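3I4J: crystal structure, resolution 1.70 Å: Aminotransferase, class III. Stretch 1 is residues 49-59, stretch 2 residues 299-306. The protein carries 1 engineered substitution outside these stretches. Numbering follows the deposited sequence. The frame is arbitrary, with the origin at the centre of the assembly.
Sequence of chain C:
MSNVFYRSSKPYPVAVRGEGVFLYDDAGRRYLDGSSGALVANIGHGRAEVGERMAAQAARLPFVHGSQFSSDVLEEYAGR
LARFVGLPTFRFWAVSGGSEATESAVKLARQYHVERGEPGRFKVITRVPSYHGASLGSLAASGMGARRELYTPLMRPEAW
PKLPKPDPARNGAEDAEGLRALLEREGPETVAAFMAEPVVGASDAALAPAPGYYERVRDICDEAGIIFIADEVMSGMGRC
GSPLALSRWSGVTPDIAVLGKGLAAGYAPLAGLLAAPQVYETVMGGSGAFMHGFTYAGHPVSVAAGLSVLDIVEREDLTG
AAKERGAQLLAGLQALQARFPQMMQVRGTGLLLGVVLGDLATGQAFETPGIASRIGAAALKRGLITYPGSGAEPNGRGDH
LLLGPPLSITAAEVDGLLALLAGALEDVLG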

ATOM      1  N   GLU C  49      -1.020   0.861 -23.881  1.00 25.83           N
ATOM      2  CA  GLU C  49      -1.477   2.237 -23.733  1.00 25.07           C
ATOM      3  C   GLU C  49      -1.227   2.742 -22.315  1.00 25.36           C
ATOM      4  O   GLU C  49      -0.760   3.866 -22.116  1.00 24.10           O
ATOM      5  N   VAL C  50      -1.554   1.910 -21.333  1.00 23.23           N
ATOM      6  CA  VAL C  50      -1.357   2.284 -19.939  1.00 21.89           C
ATOM      7  C   VAL C  50       0.135   2.359 -19.644  1.00 20.78           C
ATOM      8  O   VAL C  50       0.604   3.298 -18.997  1.00 21.58           O
ATOM      9  N   GLY C  51       0.874   1.364 -20.124  1.00 22.77           N
ATOM     10  CA  GLY C  51       2.310   1.341 -19.912  1.00 23.30           C
ATOM     11  C   GLY C  51       2.984   2.596 -20.436  1.00 24.40           C
ATOM     12  O   GLY C  51       3.856   3.167 -19.775  1.00 22.73           O
ATOM     13  N   GLU C  52       2.577   3.039 -21.621  1.00 25.73           N
ATOM     14  CA  GLU C  52       3.161   4.237 -22.221  1.00 28.61           C
ATOM     15  C   GLU C  52       2.875   5.466 -21.365  1.00 27.41           C
ATOM     16  O   GLU C  52       3.731   6.335 -21.209  1.00 26.39           O
ATOM     17  N   ARG C  53       1.667   5.533 -20.816  1.00 26.27           N
ATOM     18  CA  ARG C  53       1.268   6.657 -19.974  1.00 26.84           C
ATOM     19  C   ARG C  53       2.077   6.683 -18.677  1.00 25.44           C
ATOM     20  O   ARG C  53       2.423   7.754 -18.175  1.00 24.66           O
ATOM     21  N   MET C  54       2.378   5.504 -18.140  1.00 22.90           N
ATOM     22  CA  MET C  54       3.154   5.419 -16.910  1.00 21.38           C
ATOM     23  C   MET C  54       4.591   5.844 -17.206  1.00 21.37           C
ATOM     24  O   MET C  54       5.210   6.557 -16.423  1.00 20.14           O
ATOM     25  N   ALA C  55       5.108   5.408 -18.350  1.00 20.79           N
ATOM     26  CA  ALA C  55       6.468   5.756 -18.758  1.00 22.77           C
ATOM     27  C   ALA C  55       6.604   7.267 -18.924  1.00 22.31           C
ATOM     28  O   ALA C  55       7.585   7.872 -18.486  1.00 23.23           O
ATOM     29  N   ALA C  56       5.613   7.882 -19.559  1.00 22.62           N
ATOM     30  CA  ALA C  56       5.643   9.324 -19.764  1.00 23.96           C
ATOM     31  C   ALA C  56       5.634  10.070 -18.429  1.00 23.82           C
ATOM     32  O   ALA C  56       6.340  11.065 -18.263  1.00 25.60           O
ATOM     33  N   GLN C  57       4.844   9.594 -17.469  1.00 22.12           N
ATOM     34  CA  GLN C  57       4.787  10.255 -16.170  1.00 20.87           C
ATOM     35  C   GLN C  57       6.094  10.065 -15.397  1.00 20.22           C
ATOM     36  O   GLN C  57       6.532  10.965 -14.680  1.00 21.94           O
ATOM     37  N   ALA C  58       6.713   8.896 -15.541  1.00 20.50           N
ATOM     38  CA  ALA C  58       7.973   8.621 -14.850  1.00 21.17           C
ATOM     39  C   ALA C  58       9.080   9.548 -15.359  1.00 22.01           C
ATOM     40  O   ALA C  58       9.929  10.014 -14.591  1.00 21.05           O
ATOM     41  N   ALA C  59       9.055   9.822 -16.658  1.00 22.86           N
ATOM     42  CA  ALA C  59      10.057  10.688 -17.279  1.00 23.26           C
ATOM     43  C   ALA C  59       9.813  12.169 -16.990  1.00 24.30           C
ATOM     44  O   ALA C  59      10.746  12.973 -17.002  1.00 24.19           O
ATOM     45  N   HIS C 299       0.804   9.212  -5.469  1.00 19.50           N
ATOM     46  CA  HIS C 299       1.942   8.898  -6.337  1.00 19.34           C
ATOM     47  C   HIS C 299       1.637   9.205  -7.810  1.00 18.77           C
ATOM     48  O   HIS C 299       0.751   8.593  -8.403  1.00 18.91           O
ATOM     49  N   PRO C 300       2.374  10.156  -8.418  1.00 18.51           N
ATOM     50  CA  PRO C 300       2.141  10.515  -9.821  1.00 18.41           C
ATOM     51  C   PRO C 300       2.087   9.395 -10.855  1.00 18.90           C
ATOM     52  O   PRO C 300       1.185   9.369 -11.685  1.00 18.65           O
ATOM     53  N   VAL C 301       3.043   8.475 -10.830  1.00 18.07           N
ATOM     54  CA  VAL C 301       3.023   7.414 -11.827  1.00 18.25           C
ATOM     55  C   VAL C 301       1.805   6.521 -11.654  1.00 18.40           C
ATOM     56  O   VAL C 301       1.191   6.103 -12.635  1.00 19.12           O
ATOM     57  N   SER C 302       1.457   6.230 -10.404  1.00 18.83           N
ATOM     58  CA  SER C 302       0.303   5.380 -10.132  1.00 18.64           C
ATOM     59  C   SER C 302      -0.987   6.096 -10.518  1.00 19.53           C
ATOM     60  O   SER C 302      -1.917   5.479 -11.026  1.00 19.44           O
ATOM     61  N   VAL C 303      -1.031   7.400 -10.277  1.00 19.28           N
ATOM     62  CA  VAL C 303      -2.205   8.193 -10.627  1.00 19.74           C
ATOM     63  C   VAL C 303      -2.340   8.234 -12.150  1.00 19.88           C
ATOM     64  O   VAL C 303      -3.443   8.125 -12.687  1.00 19.89           O
ATOM     65  N   ALA C 304      -1.216   8.379 -12.847  1.00 19.33           N
ATOM     66  CA  ALA C 304      -1.230   8.397 -14.306  1.00 20.02           C
ATOM     67  C   ALA C 304      -1.799   7.075 -14.826  1.00 19.69           C
ATOM     68  O   ALA C 304      -2.496   7.045 -15.836  1.00 19.21           O
ATOM     69  N   ALA C 305      -1.492   5.978 -14.135  1.00 19.75           N
ATOM     70  CA  ALA C 305      -1.999   4.672 -14.533  1.00 21.06           C
ATOM     71  C   ALA C 305      -3.517   4.673 -14.388  1.00 21.65           C
ATOM     72  O   ALA C 305      -4.232   4.180 -15.264  1.00 21.88           O
ATOM     73  N   GLY C 306      -3.997   5.227 -13.277  1.00 20.22           N
ATOM     74  CA  GLY C 306      -5.428   5.304 -13.042  1.00 21.13           C
ATOM     75  C   GLY C 306      -6.110   6.120 -14.124  1.00 20.58           C
ATOM     76  O   GLY C 306      -7.153   5.723 -14.644  1.00 21.40           O
TER

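Two nearly antiparallel helices, distant in sequence, pack here through a small apolar contact with no hydrogen bond between them. Their axes approach to 8.4 Å and cross at 150°, a close spacing that suits the small residues at the interface. Ala 304 points toward the first helix, and its CB lies 3.6 Å from CB of Gln 57 and 4.1 Å from the backbone O of Arg 53; a methyl group fills this narrow space without holding the backbones apart. Val 301, chi1 t, sets its two methyl groups against different neighbours: CG1 is 3.9 Å from CB of Met 54, while CG2 is 4.3 Å from CB of Ala 58. Met 54, in the m, t, m rotamer, runs its flexible chain past the second helix, bringing CG to 3.8 Å from CB of Ala 305. One turn earlier, Val 50 (chi1 t) extends the apolar strip, with CG1 4.3 Å from the same CB of Ala 305. Gln 57 points toward the partner with chi1 t and chi2 p. CG of Gln 57 lies 3.4 Å from O of Pro 300 and NE2 of Gln 57 lies 3.8 Å from CB of Pro 300, while NE2 also hydrogen-bonds to a residue just outside the stretches. Arg 53, with chi1, chi2 and chi3 all m, also starts toward the partner, but its guanidinium nitrogens NH1 and NH2 are hydrogen-bonded elsewhere in the structure.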

ATOM      1  CB  GLU C  49      -2.972   2.345 -24.036  1.00 26.76           C
ATOM      2  CG  GLU C  49      -3.505   3.768 -23.997  1.00 28.87           C
ATOM      3  CD  GLU C  49      -4.996   3.842 -24.278  1.00 29.99           C
ATOM      4  OE1 GLU C  49      -5.548   2.867 -24.826  1.00 31.02           O
ATOM      5  OE2 GLU C  49      -5.614   4.878 -23.962  1.00 32.94           O
ATOM      6  CB  VAL C  50      -2.005   1.258 -18.988  1.00 23.26           C
ATOM      7  CG1 VAL C  50      -1.790   1.689 -17.537  1.00 21.78           C
ATOM      8  CG2 VAL C  50      -3.493   1.140 -19.295  1.00 24.49           C
ATOM      9  CB  GLU C  52       2.606   4.466 -23.633  1.00 31.54           C
ATOM     10  CG  GLU C  52       2.734   3.277 -24.560  1.00 39.69           C
ATOM     11  CD  GLU C  52       4.152   2.756 -24.662  1.00 43.08           C
ATOM     12  OE1 GLU C  52       5.034   3.508 -25.135  1.00 44.43           O
ATOM     13  OE2 GLU C  52       4.383   1.590 -24.270  1.00 46.70           O
ATOM     14  CB  ARG C  53      -0.229   6.568 -19.660  1.00 29.96           C
ATOM     15  CG  ARG C  53      -1.125   6.744 -20.885  1.00 34.05           C
ATOM     16  CD  ARG C  53      -1.148   8.200 -21.348  1.00 36.93           C
ATOM     17  NE  ARG C  53      -1.972   9.033 -20.476  1.00 40.64           N
ATOM     18  CZ  ARG C  53      -3.305   9.024 -20.472  1.00 41.03           C
ATOM     19  NH1 ARG C  53      -3.966   8.225 -21.299  1.00 43.10           N
ATOM     20  NH2 ARG C  53      -3.977   9.808 -19.640  1.00 38.87           N
ATOM     21  CB  MET C  54       3.119   3.991 -16.350  1.00 19.83           C
ATOM     22  CG  MET C  54       1.723   3.523 -15.912  1.00 21.24           C
ATOM     23  SD  MET C  54       1.683   1.834 -15.198  1.00 15.67           S
ATOM     24  CE  MET C  54       2.524   0.930 -16.430  1.00 28.17           C
ATOM     25  CB  ALA C  55       6.814   5.052 -20.070  1.00 22.57           C
ATOM     26  CB  ALA C  56       4.453   9.758 -20.622  1.00 23.45           C
ATOM     27  CB  GLN C  57       3.614   9.721 -15.332  1.00 19.95           C
ATOM     28  CG  GLN C  57       3.374  10.506 -14.038  1.00 21.09           C
ATOM     29  CD  GLN C  57       3.009  11.953 -14.307  1.00 22.85           C
ATOM     30  OE1 GLN C  57       2.136  12.236 -15.127  1.00 24.72           O
ATOM     31  NE2 GLN C  57       3.670  12.876 -13.614  1.00 20.72           N
ATOM     32  CB  ALA C  58       8.373   7.169 -15.054  1.00 20.85           C
ATOM     33  CB  ALA C  59      10.076  10.449 -18.795  1.00 23.03           C
ATOM     34  CB  HIS C 299       2.297   7.416  -6.154  1.00 18.91           C
ATOM     35  CG  HIS C 299       3.412   6.938  -7.028  1.00 18.78           C
ATOM     36  ND1 HIS C 299       4.632   7.575  -7.099  1.00 21.09           N
ATOM     37  CD2 HIS C 299       3.500   5.863  -7.845  1.00 17.50           C
ATOM     38  CE1 HIS C 299       5.424   6.912  -7.924  1.00 15.40           C
ATOM     39  NE2 HIS C 299       4.761   5.868  -8.387  1.00 20.52           N
ATOM     40  CB  PRO C 300       3.259  11.519 -10.110  1.00 19.09           C
ATOM     41  CG  PRO C 300       3.359  12.244  -8.803  1.00 19.80           C
ATOM     42  CD  PRO C 300       3.330  11.093  -7.798  1.00 19.34           C
ATOM     43  CB  VAL C 301       4.297   6.547 -11.770  1.00 19.85           C
ATOM     44  CG1 VAL C 301       4.299   5.567 -12.931  1.00 16.99           C
ATOM     45  CG2 VAL C 301       5.532   7.432 -11.837  1.00 21.42           C
ATOM     46  CB  SER C 302       0.278   4.983  -8.658  1.00 20.00           C
ATOM     47  OG  SER C 302       1.383   4.142  -8.362  1.00 17.80           O
ATOM     48  CB  VAL C 303      -2.091   9.619 -10.045  1.00 19.92           C
ATOM     49  CG1 VAL C 303      -3.219  10.510 -10.570  1.00 20.85           C
ATOM     50  CG2 VAL C 303      -2.157   9.549  -8.522  1.00 20.29           C
ATOM     51  CB  ALA C 304       0.191   8.611 -14.845  1.00 20.20           C
ATOM     52  CB  ALA C 305      -1.384   3.577 -13.666  1.00 20.66           C
TER